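Local structure of Thg1-like uncharacterized protein (4KGM) at residues Val25-Asp30 / Ser102-Met107; Lys58-Asn63 / Asp75-Leu80; Ala67-His72 / Glu234-Leu239. The protein probably adds nucleotides to the 5' end of tRNA, in the 3'-to-5' direction, using ATP and magnesium ions in a polymerase palm-like catalytic domain. All coordinates share one frame; numbering follows the deposited sequence.

Interaction 1 of 3, residues Val25-Asp30 / Ser102-Met107; sequences VIVRID and SVSASM. With MG (magnesium ion), chain G; MG (magnesium ion), chain H; ATP (adenosine-5'-triphosphate), chain E.
Ile29 rests the end of its side chain on one turn of helix 102-107, its CD1 lying 3.5 Å from the backbone O of Ser104 and 3.7 Å from the CB of the same residue. Val27, two residues earlier on the strand, brings CG1 to the other part of that serine, 3.8 Å from Ser104 OG. One small side chain thus receives two branched ones, and with Ala105 next along, the helix comes close enough for the CA atoms of Ile29 and Ala105 to be 6.2 Å apart. The short axes cross at -44° with a closest approach of 8.8 Å. The serine hydroxyl, turned beside its own backbone N (chi1 -66°), is hydrogen-bonded to Ile100 O one turn back, so its polar need is met within the helix while its carbon faces the strand. This is the packing of helix 97-119 on one face of the antiparallel sheet of a polymerase palm-like domain. At the strand's end, Asp30 bridges both magnesium ions, OD1 binding one at 2.1 Å and OD2 the other at 2.3 Å. ATP phosphate oxygens bind the same ions. Asp75 also bridges the pair, and the carbonyl O of Gly31 joins the ion held by Asp30 OD1. On the helix, Ser106 OG is hydrogen-bonded to Thr109 OG1 and Phe128 N of the second subunit.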
# COMPACT_ATOMS: atom_id res chain seq x y z
N VAL A 25 -11.43 -5.20 12.05
CA VAL A 25 -11.35 -5.41 10.61
C VAL A 25 -12.74 -5.63 10.02
O VAL A 25 -13.53 -6.41 10.55
CB VAL A 25 -10.44 -6.61 10.26
CG1 VAL A 25 -10.61 -7.01 8.80
CG2 VAL A 25 -8.99 -6.29 10.57
N ILE A 26 -13.03 -4.94 8.92
CA ILE A 26 -14.29 -5.11 8.22
C ILE A 26 -14.06 -5.68 6.82
O ILE A 26 -13.24 -5.16 6.06
CB ILE A 26 -15.05 -3.77 8.10
CG1 ILE A 26 -15.48 -3.27 9.48
CG2 ILE A 26 -16.26 -3.93 7.19
CD1 ILE A 26 -16.51 -4.15 10.14
N VAL A 27 -14.78 -6.75 6.50
CA VAL A 27 -14.74 -7.33 5.17
C VAL A 27 -16.12 -7.24 4.51
O VAL A 27 -17.11 -7.72 5.06
CB VAL A 27 -14.33 -8.81 5.21
CG1 VAL A 27 -14.34 -9.40 3.81
CG2 VAL A 27 -12.95 -8.95 5.84
N ARG A 28 -16.18 -6.62 3.33
CA ARG A 28 -17.43 -6.58 2.58
C ARG A 28 -17.36 -7.39 1.29
O ARG A 28 -16.41 -7.27 0.52
CB ARG A 28 -17.89 -5.14 2.30
CG ARG A 28 -19.30 -5.07 1.71
CD ARG A 28 -19.91 -3.67 1.76
NE ARG A 28 -19.27 -2.74 0.83
CZ ARG A 28 -18.53 -1.70 1.21
NH1 ARG A 28 -18.35 -1.45 2.50
NH2 ARG A 28 -17.98 -0.91 0.30
N ILE A 29 -18.37 -8.22 1.08
CA ILE A 29 -18.46 -9.03 -0.12
C ILE A 29 -19.71 -8.61 -0.89
O ILE A 29 -20.79 -8.56 -0.33
CB ILE A 29 -18.53 -10.53 0.24
CG1 ILE A 29 -17.19 -10.99 0.79
CG2 ILE A 29 -18.90 -11.37 -0.95
CD1 ILE A 29 -17.30 -12.10 1.80
N ASP A 30 -19.56 -8.30 -2.17
CA ASP A 30 -20.68 -7.84 -2.98
C ASP A 30 -20.81 -8.64 -4.28
O ASP A 30 -19.84 -8.81 -5.01
CB ASP A 30 -20.54 -6.35 -3.29
CG ASP A 30 -21.80 -5.76 -3.90
OD1 ASP A 30 -21.97 -5.86 -5.14
OD2 ASP A 30 -22.62 -5.18 -3.15
N SER A 102 -9.81 -12.14 -0.92
CA SER A 102 -10.05 -13.16 -1.94
C SER A 102 -10.67 -14.43 -1.36
O SER A 102 -11.64 -14.96 -1.90
CB SER A 102 -8.77 -13.48 -2.70
OG SER A 102 -7.79 -14.04 -1.84
N VAL A 103 -10.11 -14.92 -0.26
CA VAL A 103 -10.62 -16.13 0.38
C VAL A 103 -12.04 -15.93 0.89
O VAL A 103 -12.87 -16.85 0.84
CB VAL A 103 -9.68 -16.62 1.51
CG1 VAL A 103 -10.31 -17.75 2.31
CG2 VAL A 103 -8.35 -17.07 0.92
N SER A 104 -12.34 -14.73 1.37
CA SER A 104 -13.70 -14.39 1.78
C SER A 104 -14.65 -14.48 0.59
O SER A 104 -15.74 -15.05 0.70
CB SER A 104 -13.75 -12.98 2.38
OG SER A 104 -13.03 -12.92 3.60
N ALA A 105 -14.23 -13.91 -0.53
CA ALA A 105 -15.04 -13.94 -1.75
C ALA A 105 -15.16 -15.37 -2.26
O ALA A 105 -16.22 -15.77 -2.74
CB ALA A 105 -14.43 -13.04 -2.81
N SER A 106 -14.08 -16.13 -2.15
CA SER A 106 -14.08 -17.53 -2.57
C SER A 106 -15.06 -18.35 -1.73
O SER A 106 -15.86 -19.10 -2.27
CB SER A 106 -12.68 -18.11 -2.45
OG SER A 106 -12.65 -19.48 -2.84
N MET A 107 -14.98 -18.19 -0.41
CA MET A 107 -15.87 -18.90 0.50
C MET A 107 -17.32 -18.55 0.23
O MET A 107 -18.19 -19.43 0.19
CB MET A 107 -15.53 -18.57 1.95
CG MET A 107 -14.29 -19.28 2.49
SD MET A 107 -13.89 -18.76 4.17
CE MET A 107 -12.51 -19.85 4.53
MG MG G . -23.41 -6.20 -6.66
MG MG H . -24.51 -4.33 -4.22
PG ATP E . -22.03 -4.72 -9.59
O1G ATP E . -22.01 -3.22 -9.45
O2G ATP E . -21.04 -5.28 -10.60
O3G ATP E . -22.03 -5.46 -8.27
PB ATP E . -24.81 -5.18 -9.38
O1B ATP E . -24.61 -6.27 -8.35
O2B ATP E . -25.97 -5.29 -10.34
O3B ATP E . -23.47 -5.03 -10.26
PA ATP E . -25.73 -3.66 -7.24
O1A ATP E . -26.01 -2.21 -6.95
O2A ATP E . -25.01 -4.52 -6.23
O3A ATP E . -24.93 -3.76 -8.64
O5' ATP E . -27.11 -4.40 -7.64
C5' ATP E . -27.75 -5.28 -6.73
C4' ATP E . -28.93 -5.95 -7.43
O4' ATP E . -29.32 -7.15 -6.76
C3' ATP E . -30.15 -5.04 -7.47
O3' ATP E . -30.40 -4.61 -8.81
C2' ATP E . -31.30 -5.88 -6.97
O2' ATP E . -32.37 -5.88 -7.93
C1' ATP E . -30.74 -7.29 -6.81
N9 ATP E . -31.25 -7.93 -5.58
C8 ATP E . -30.73 -7.81 -4.34
N7 ATP E . -31.44 -8.53 -3.44
C5 ATP E . -32.44 -9.14 -4.10
C6 ATP E . -33.56 -10.05 -3.75
N6 ATP E . -33.75 -10.46 -2.47
N1 ATP E . -34.38 -10.44 -4.75
C2 ATP E . -34.20 -10.03 -6.02
N3 ATP E . -33.21 -9.21 -6.41
C4 ATP E . -32.31 -8.74 -5.51
O HOH W 1 -23.65 -2.63 -3.74

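Interaction 2 of 3, residues Lys58-Asn63 / Asp75-Leu80; sequences KYLAQN and DEISIL. With MG (magnesium ion), chain G; MG (magnesium ion), chain H; ATP (adenosine-5'-triphosphate), chain E.
Leu60 sends CG back beside its own backbone N (chi1 -73°), and an extended second torsion then carries CD1 from helix 58-63 toward the strand. Ile77 and Ile79 share this first torsion and an extended second one; the leucine, placed differently against each, meets CG2 of Ile77 and CD1 of Ile79. Leu60 CD1 meets Ile77 CG2 at 3.8 Å, the two side chains reaching toward each other tip to tip. The same methyl lies 3.8 Å from Ile79 CD1, but here the side chains cross at about a right angle, and Ile79 CD1 also comes within 4.0 Å of Leu60 CB. A single leucine methyl therefore spans two successive inward-facing positions of the strand, in a wholly apolar and buried contact. Helix 47-63 here packs on the central strand 76-81 of the palm-like sheet, with Val70 of the adjacent strand touching both isoleucines and Met107 of helix 97-119 covering Leu60. Ahead of the strand, Asp75 holds its carboxylate in the crowded position between backbone N and carbonyl carbon (chi1 67°), where OD2 binds one magnesium ion at 2.1 Å and OD1 the other. Both ions also hold ATP O2A, and Asp30 is the second carboxylate bridging them. Beside Met107 of helix 97-119, Asn63 ND2 donates a nearly straight hydrogen bond to Tyr59 O (2.9 Å, 169°), lying in the carbonyl plane, and hangs 3.7 Å above one face of the Tyr59 ring, toward its rim.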
# COMPACT_ATOMS: atom_id res chain seq x y z
N LYS A 58 -23.58 -17.64 7.40
CA LYS A 58 -23.22 -18.59 8.45
C LYS A 58 -21.89 -19.25 8.13
O LYS A 58 -21.00 -19.31 8.97
CB LYS A 58 -24.31 -19.66 8.61
CG LYS A 58 -25.65 -19.14 9.11
CD LYS A 58 -26.64 -20.29 9.27
CE LYS A 58 -27.97 -19.82 9.82
NZ LYS A 58 -28.91 -20.96 10.04
N TYR A 59 -21.78 -19.73 6.89
CA TYR A 59 -20.58 -20.41 6.41
C TYR A 59 -19.34 -19.54 6.56
O TYR A 59 -18.25 -20.03 6.87
CB TYR A 59 -20.78 -20.81 4.95
CG TYR A 59 -19.64 -21.60 4.35
CD1 TYR A 59 -19.39 -22.91 4.74
CD2 TYR A 59 -18.83 -21.05 3.37
CE1 TYR A 59 -18.35 -23.64 4.18
CE2 TYR A 59 -17.79 -21.77 2.80
CZ TYR A 59 -17.56 -23.06 3.21
OH TYR A 59 -16.52 -23.78 2.65
N LEU A 60 -19.50 -18.23 6.34
CA LEU A 60 -18.40 -17.29 6.46
C LEU A 60 -17.96 -17.13 7.91
O LEU A 60 -16.78 -17.21 8.22
CB LEU A 60 -18.79 -15.93 5.87
CG LEU A 60 -18.89 -15.84 4.35
CD1 LEU A 60 -19.59 -14.56 3.93
CD2 LEU A 60 -17.51 -15.93 3.72
N ALA A 61 -18.93 -16.90 8.79
CA ALA A 61 -18.65 -16.67 10.20
C ALA A 61 -18.03 -17.90 10.86
O ALA A 61 -17.24 -17.77 11.79
CB ALA A 61 -19.92 -16.26 10.93
N GLN A 62 -18.39 -19.08 10.37
CA GLN A 62 -17.89 -20.33 10.91
C GLN A 62 -16.43 -20.58 10.53
O GLN A 62 -15.72 -21.31 11.23
CB GLN A 62 -18.74 -21.51 10.42
CG GLN A 62 -20.13 -21.57 11.03
CD GLN A 62 -21.08 -22.47 10.26
OE1 GLN A 62 -20.94 -22.65 9.05
NE2 GLN A 62 -22.05 -23.05 10.96
N ASN A 63 -15.99 -19.98 9.43
CA ASN A 63 -14.66 -20.28 8.89
C ASN A 63 -13.66 -19.13 8.94
O ASN A 63 -12.53 -19.27 8.49
CB ASN A 63 -14.77 -20.81 7.46
CG ASN A 63 -15.28 -22.24 7.41
OD1 ASN A 63 -14.50 -23.19 7.46
ND2 ASN A 63 -16.60 -22.40 7.31
N ASP A 75 -27.31 -7.73 -2.06
CA ASP A 75 -26.32 -8.69 -2.54
C ASP A 75 -24.96 -8.47 -1.88
O ASP A 75 -23.93 -8.90 -2.41
CB ASP A 75 -26.18 -8.59 -4.06
CG ASP A 75 -25.58 -7.28 -4.51
OD1 ASP A 75 -25.78 -6.26 -3.81
OD2 ASP A 75 -24.90 -7.26 -5.55
N GLU A 76 -24.95 -7.80 -0.73
CA GLU A 76 -23.70 -7.51 -0.05
C GLU A 76 -23.62 -8.18 1.32
O GLU A 76 -24.64 -8.40 1.98
CB GLU A 76 -23.47 -6.00 0.09
CG GLU A 76 -24.22 -5.37 1.24
CD GLU A 76 -23.82 -3.93 1.47
OE1 GLU A 76 -23.42 -3.26 0.49
OE2 GLU A 76 -23.88 -3.47 2.63
N ILE A 77 -22.40 -8.51 1.74
CA ILE A 77 -22.17 -9.14 3.03
C ILE A 77 -21.00 -8.48 3.75
O ILE A 77 -19.86 -8.55 3.29
CB ILE A 77 -21.86 -10.64 2.87
CG1 ILE A 77 -23.06 -11.39 2.28
CG2 ILE A 77 -21.46 -11.26 4.20
CD1 ILE A 77 -22.84 -12.87 2.13
N SER A 78 -21.29 -7.83 4.87
CA SER A 78 -20.25 -7.21 5.69
C SER A 78 -19.92 -8.08 6.89
O SER A 78 -20.81 -8.59 7.56
CB SER A 78 -20.68 -5.81 6.16
OG SER A 78 -20.71 -4.90 5.08
N ILE A 79 -18.63 -8.25 7.15
CA ILE A 79 -18.17 -9.09 8.25
C ILE A 79 -17.25 -8.32 9.19
O ILE A 79 -16.26 -7.74 8.76
CB ILE A 79 -17.43 -10.34 7.74
CG1 ILE A 79 -18.28 -11.06 6.69
CG2 ILE A 79 -17.07 -11.26 8.89
CD1 ILE A 79 -17.53 -12.10 5.90
N LEU A 80 -17.59 -8.32 10.48
CA LEU A 80 -16.75 -7.69 11.49
C LEU A 80 -15.78 -8.69 12.09
O LEU A 80 -16.20 -9.69 12.69
CB LEU A 80 -17.60 -7.07 12.61
CG LEU A 80 -16.83 -6.68 13.88
CD1 LEU A 80 -15.81 -5.59 13.59
CD2 LEU A 80 -17.78 -6.24 14.98
MG MG G . -23.41 -6.20 -6.66
MG MG H . -24.51 -4.33 -4.22
PG ATP E . -22.03 -4.72 -9.59
O1G ATP E . -22.01 -3.22 -9.45
O2G ATP E . -21.04 -5.28 -10.60
O3G ATP E . -22.03 -5.46 -8.27
PB ATP E . -24.81 -5.18 -9.38
O1B ATP E . -24.61 -6.27 -8.35
O2B ATP E . -25.97 -5.29 -10.34
O3B ATP E . -23.47 -5.03 -10.26
PA ATP E . -25.73 -3.66 -7.24
O1A ATP E . -26.01 -2.21 -6.95
O2A ATP E . -25.01 -4.52 -6.23
O3A ATP E . -24.93 -3.76 -8.64
O5' ATP E . -27.11 -4.40 -7.64
C5' ATP E . -27.75 -5.28 -6.73
C4' ATP E . -28.93 -5.95 -7.43
O4' ATP E . -29.32 -7.15 -6.76
C3' ATP E . -30.15 -5.04 -7.47
O3' ATP E . -30.40 -4.61 -8.81
C2' ATP E . -31.30 -5.88 -6.97
O2' ATP E . -32.37 -5.88 -7.93
C1' ATP E . -30.74 -7.29 -6.81
N9 ATP E . -31.25 -7.93 -5.58
C8 ATP E . -30.73 -7.81 -4.34
N7 ATP E . -31.44 -8.53 -3.44
C5 ATP E . -32.44 -9.14 -4.10
C6 ATP E . -33.56 -10.05 -3.75
N6 ATP E . -33.75 -10.46 -2.47
N1 ATP E . -34.38 -10.44 -4.75
C2 ATP E . -34.20 -10.03 -6.02
N3 ATP E . -33.21 -9.21 -6.41
C4 ATP E . -32.31 -8.74 -5.51
O HOH W 1 -23.65 -2.63 -3.74

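Interaction 3 of 3, residues Ala67-His72 / Glu234-Leu239; sequences AKLVYH and EQFVYL
Phe236 starts its approach at CB, which lies 3.7 Å from Lys68 CB near the start of strand 67-73. With chi1 at -55°, CG turns beside the backbone N and stays over the same lysine carbon, at 3.9 Å. From there the ring spreads across the lysine backbone: the carbonyl oxygen of Lys68 stands 3.9 Å from the ring plane, over its centre. One side of the ring passes on to Leu69, whose CD1 touches CE2 at 3.6 Å, the two side chains crossing at about a right angle. The opposite face is covered by Gln235 CG, 3.5 Å from the plane and displaced toward the rim, so the phenylalanine is sandwiched between its own neighbour and the strand. Two consecutive strand residues can both point at the helix because Lys68 and Leu69 form a classic beta bulge: both pair with Leu80 of strand 76-81, and Lys68 has a helix-like psi of -38°. Helix 231-237, near the C-terminus, is thereby laid against the sheet, where Ile203 and Leu80 also touch the Phe236 side chain, Leu80 at its CB, and helix 140-160 lies beside Leu69. The lysine chain bends away beyond CD, and its NZ forms a salt bridge with Asp85. Val237 O, just past the phenylalanine, accepts hydrogen bonds from Tyr84 OH and Gln137 NE2.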
# COMPACT_ATOMS: atom_id res chain seq x y z
N ALA A 67 -14.14 -13.76 13.62
CA ALA A 67 -15.44 -13.27 13.17
C ALA A 67 -16.42 -13.09 14.33
O ALA A 67 -16.65 -14.02 15.10
CB ALA A 67 -16.03 -14.19 12.11
N LYS A 68 -16.98 -11.89 14.44
CA LYS A 68 -17.87 -11.57 15.54
C LYS A 68 -19.30 -11.33 15.08
O LYS A 68 -20.26 -11.72 15.75
CB LYS A 68 -17.36 -10.34 16.30
CG LYS A 68 -16.04 -10.57 17.03
CD LYS A 68 -16.23 -11.54 18.18
CE LYS A 68 -14.89 -11.90 18.82
NZ LYS A 68 -14.05 -12.73 17.91
N LEU A 69 -19.45 -10.68 13.93
CA LEU A 69 -20.77 -10.35 13.42
C LEU A 69 -20.78 -10.27 11.89
O LEU A 69 -19.83 -9.80 11.28
CB LEU A 69 -21.26 -9.03 14.03
CG LEU A 69 -22.69 -8.58 13.75
CD1 LEU A 69 -23.28 -7.89 14.97
CD2 LEU A 69 -22.75 -7.64 12.55
N VAL A 70 -21.88 -10.73 11.30
CA VAL A 70 -22.08 -10.61 9.86
C VAL A 70 -23.38 -9.86 9.60
O VAL A 70 -24.38 -10.10 10.28
CB VAL A 70 -22.14 -11.98 9.18
CG1 VAL A 70 -22.21 -11.82 7.67
CG2 VAL A 70 -20.93 -12.83 9.58
N TYR A 71 -23.37 -8.96 8.62
CA TYR A 71 -24.58 -8.23 8.26
C TYR A 71 -24.92 -8.39 6.79
O TYR A 71 -24.09 -8.13 5.92
CB TYR A 71 -24.42 -6.74 8.60
CG TYR A 71 -25.55 -5.88 8.09
CD1 TYR A 71 -26.77 -5.84 8.76
CD2 TYR A 71 -25.41 -5.11 6.94
CE1 TYR A 71 -27.81 -5.06 8.29
CE2 TYR A 71 -26.44 -4.33 6.47
CZ TYR A 71 -27.65 -4.31 7.15
OH TYR A 71 -28.68 -3.53 6.69
N HIS A 72 -26.14 -8.83 6.51
CA HIS A 72 -26.59 -8.98 5.13
C HIS A 72 -27.62 -7.95 4.71
O HIS A 72 -28.49 -7.55 5.49
CB HIS A 72 -27.15 -10.38 4.86
CG HIS A 72 -27.80 -10.52 3.52
ND1 HIS A 72 -29.16 -10.54 3.36
CD2 HIS A 72 -27.27 -10.60 2.28
CE1 HIS A 72 -29.45 -10.65 2.07
NE2 HIS A 72 -28.31 -10.69 1.40
N GLU A 234 -21.32 -2.81 19.42
CA GLU A 234 -20.19 -2.47 20.29
C GLU A 234 -19.85 -3.55 21.32
O GLU A 234 -18.78 -3.52 21.92
CB GLU A 234 -20.41 -1.12 20.97
CG GLU A 234 -20.40 0.05 20.01
CD GLU A 234 -20.45 1.39 20.71
OE1 GLU A 234 -20.88 1.43 21.88
OE2 GLU A 234 -20.07 2.41 20.09
N GLN A 235 -20.77 -4.49 21.52
CA GLN A 235 -20.53 -5.61 22.43
C GLN A 235 -19.40 -6.50 21.92
O GLN A 235 -18.77 -7.22 22.70
CB GLN A 235 -21.80 -6.45 22.59
CG GLN A 235 -22.34 -7.01 21.28
CD GLN A 235 -23.53 -7.92 21.48
OE1 GLN A 235 -23.59 -8.69 22.44
NE2 GLN A 235 -24.50 -7.85 20.57
N PHE A 236 -19.14 -6.44 20.62
CA PHE A 236 -18.08 -7.23 20.01
C PHE A 236 -16.83 -6.38 19.78
O PHE A 236 -15.75 -6.90 19.51
CB PHE A 236 -18.55 -7.82 18.67
CG PHE A 236 -19.81 -8.62 18.77
CD1 PHE A 236 -19.83 -9.85 19.41
CD2 PHE A 236 -20.99 -8.16 18.21
CE1 PHE A 236 -20.99 -10.59 19.49
CE2 PHE A 236 -22.16 -8.90 18.29
CZ PHE A 236 -22.16 -10.12 18.93
N VAL A 237 -16.99 -5.06 19.90
CA VAL A 237 -15.92 -4.12 19.63
C VAL A 237 -15.02 -3.89 20.84
O VAL A 237 -13.79 -3.92 20.74
CB VAL A 237 -16.47 -2.77 19.15
CG1 VAL A 237 -15.34 -1.80 18.84
CG2 VAL A 237 -17.36 -2.97 17.93
N TYR A 238 -15.64 -3.66 21.99
CA TYR A 238 -14.90 -3.45 23.23
C TYR A 238 -14.93 -4.71 24.10
O TYR A 238 -15.97 -5.06 24.66
CB TYR A 238 -15.46 -2.25 24.00
CG TYR A 238 -15.49 -0.98 23.18
CD1 TYR A 238 -14.39 -0.13 23.13
CD2 TYR A 238 -16.63 -0.62 22.47
CE1 TYR A 238 -14.41 1.03 22.38
CE2 TYR A 238 -16.66 0.55 21.72
CZ TYR A 238 -15.55 1.37 21.67
OH TYR A 238 -15.59 2.53 20.93
N LEU A 239 -13.79 -5.38 24.21
CA LEU A 239 -13.70 -6.64 24.93
C LEU A 239 -13.73 -6.46 26.44
O LEU A 239 -14.62 -6.99 27.11
CB LEU A 239 -12.43 -7.40 24.51

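Overall arrangement
All three contacts are built on one antiparallel sheet, in which strands 25-31, 76-81 and 67-73 lie side by side. Interactions 1 and 2 are fully buried and carry helices 97-119 and 47-63, which touch each other, Met107 among the residues between them; their centres are about 8 Å apart. Both run from a hydrocarbon core to the shared ATP and magnesium site, although a small serine takes the strand in the first and a leucine in the second. Interaction 3 is only partly buried and lies away from that site, its centre about 12 Å from that of interaction 2. There an aromatic ring packs on aliphatic carbon and backbone beside a lysine.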